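Local coordinates for inositol-1,4,5-trisphosphate 5-phosphatase 1 (Schizosaccharomyces pombe, PDB 1I9Y), which removes the 5-phosphate from soluble and lipid inositol phosphates, with magnesium as cofactor, and so controls cellular phosphatidylinositol 4,5-bisphosphate levels, at residues Phe250-Ile255 / Thr282-Tyr287. Numbering follows the deposited sequence.
Sequences FSELPI and TDRILY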
# COMPACT_ATOMS: atom_id res chain seq x y z
N PHE A 250 -0.21 11.92 -0.41
CA PHE A 250 -0.95 10.68 -0.36
C PHE A 250 -2.41 10.99 -0.24
O PHE A 250 -2.79 11.97 0.40
CB PHE A 250 -0.61 9.86 0.86
CG PHE A 250 0.64 9.11 0.73
CD1 PHE A 250 1.86 9.76 0.95
CD2 PHE A 250 0.61 7.78 0.35
CE1 PHE A 250 3.06 9.06 0.82
CE2 PHE A 250 1.78 7.05 0.21
CZ PHE A 250 3.03 7.69 0.44
N SER A 251 -3.23 10.14 -0.83
CA SER A 251 -4.65 10.32 -0.73
C SER A 251 -5.20 9.09 -0.04
O SER A 251 -4.55 8.03 0.00
CB SER A 251 -5.28 10.42 -2.12
OG SER A 251 -4.81 11.61 -2.75
N GLU A 252 -6.38 9.27 0.53
CA GLU A 252 -7.09 8.16 1.11
C GLU A 252 -8.48 8.28 0.53
O GLU A 252 -9.02 9.41 0.44
CB GLU A 252 -7.18 8.29 2.62
CG GLU A 252 -7.81 7.08 3.26
CD GLU A 252 -7.93 7.24 4.75
OE1 GLU A 252 -8.12 8.40 5.23
OE2 GLU A 252 -7.86 6.21 5.44
N LEU A 253 -9.07 7.16 0.14
CA LEU A 253 -10.45 7.21 -0.35
C LEU A 253 -11.37 7.55 0.83
O LEU A 253 -11.01 7.36 1.99
CB LEU A 253 -10.80 5.83 -0.90
CG LEU A 253 -11.41 5.65 -2.27
CD1 LEU A 253 -10.89 6.67 -3.25
CD2 LEU A 253 -11.20 4.19 -2.71
N PRO A 254 -12.58 8.11 0.56
CA PRO A 254 -13.38 8.38 1.75
C PRO A 254 -13.69 7.07 2.50
O PRO A 254 -13.85 6.00 1.89
CB PRO A 254 -14.66 9.09 1.22
CG PRO A 254 -14.61 9.03 -0.26
CD PRO A 254 -13.12 8.77 -0.65
N ILE A 255 -13.73 7.19 3.83
CA ILE A 255 -14.00 6.07 4.69
C ILE A 255 -15.49 5.93 4.93
O ILE A 255 -16.14 6.81 5.50
CB ILE A 255 -13.32 6.22 6.06
CG1 ILE A 255 -11.80 6.14 5.88
CG2 ILE A 255 -13.83 5.16 7.01
CD1 ILE A 255 -11.00 6.44 7.15
N THR A 282 -7.76 2.99 13.13
CA THR A 282 -6.30 2.76 13.25
C THR A 282 -5.71 2.21 11.97
O THR A 282 -4.56 2.45 11.65
CB THR A 282 -6.03 1.70 14.33
OG1 THR A 282 -6.96 0.63 14.11
CG2 THR A 282 -6.30 2.24 15.71
N ASP A 283 -6.52 1.43 11.25
CA ASP A 283 -6.08 0.76 10.03
C ASP A 283 -6.38 1.53 8.74
O ASP A 283 -7.53 1.85 8.44
CB ASP A 283 -6.76 -0.60 10.01
CG ASP A 283 -6.52 -1.31 11.31
OD1 ASP A 283 -5.37 -1.74 11.46
OD2 ASP A 283 -7.41 -1.34 12.22
N ARG A 284 -5.34 1.79 7.98
CA ARG A 284 -5.52 2.58 6.78
C ARG A 284 -4.67 2.30 5.58
O ARG A 284 -3.58 1.71 5.68
CB ARG A 284 -5.40 4.03 7.20
CG ARG A 284 -6.87 4.28 7.58
CD ARG A 284 -7.11 5.07 8.67
NE ARG A 284 -7.51 6.33 8.10
CZ ARG A 284 -7.71 7.38 8.87
NH1 ARG A 284 -8.06 8.53 8.32
NH2 ARG A 284 -7.55 7.21 10.17
N ILE A 285 -5.20 2.69 4.44
CA ILE A 285 -4.47 2.49 3.21
C ILE A 285 -4.49 3.81 2.48
O ILE A 285 -5.54 4.36 2.19
CB ILE A 285 -5.13 1.37 2.37
CG1 ILE A 285 -5.18 0.07 3.17
CG2 ILE A 285 -4.37 1.13 1.07
CD1 ILE A 285 -6.12 -1.02 2.50
N LEU A 286 -3.29 4.32 2.23
CA LEU A 286 -3.05 5.57 1.55
C LEU A 286 -2.26 5.32 0.28
O LEU A 286 -1.44 4.36 0.23
CB LEU A 286 -2.23 6.48 2.44
CG LEU A 286 -2.80 6.71 3.83
CD1 LEU A 286 -1.85 7.66 4.59
CD2 LEU A 286 -4.24 7.29 3.75
N TYR A 287 -2.46 6.15 -0.77
CA TYR A 287 -1.67 5.95 -1.99
C TYR A 287 -1.14 7.26 -2.55
O TYR A 287 -1.76 8.33 -2.37
CB TYR A 287 -2.48 5.24 -3.07
CG TYR A 287 -3.62 6.06 -3.63
CD1 TYR A 287 -3.46 6.83 -4.79
CD2 TYR A 287 -4.84 6.08 -2.98
CE1 TYR A 287 -4.53 7.61 -5.29
CE2 TYR A 287 -5.89 6.83 -3.47
CZ TYR A 287 -5.73 7.59 -4.62
OH TYR A 287 -6.81 8.28 -5.05
O HOH W 1 -7.89 4.61 0.87
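Phe250 sets its CD2 3.8 Å from CB of Leu286 and 3.4 Å from C of Tyr287, and its apolar ring suits the buried place it shares with Val202 and Trp204 of strand 201-205. Ser251 forms an antiparallel hydrogen-bonded pair with Tyr287, Ser251 N lying 2.8 Å from Tyr287 O and Ser251 O 2.9 Å from Tyr287 N. Small enough to lie against an aromatic face, Ser251 CB also makes a CH-pi contact with the Tyr287 ring. Glu252, with CG anti to the backbone N (chi1 -175°) and an extended chain, carries its carboxylate past Leu286 to Arg284. Glu252 OE2 takes Arg284 NE at 2.7 Å and Glu252 OE1 takes Arg284 NH1 at 3.1 Å, each through its syn lone pair; carboxylate and guanidinium are nearly coplanar, 12° apart, which keeps both bonds nearly straight. Tyr296 OH also bonds OE2, while Asp235 pairs with NH1. Past the backbone bridge, a water accepts from Leu253 N and donates to Ile285 O. The apolar chain of Ile255 lays CD1 over one guanidinium face, leaving the polar edge to Glu252. Together these contacts hold loop 250-255 against outermost strand 283-288 of one sheet in the two-sheet DNase I-like fold of this 5-phosphatase catalytic domain.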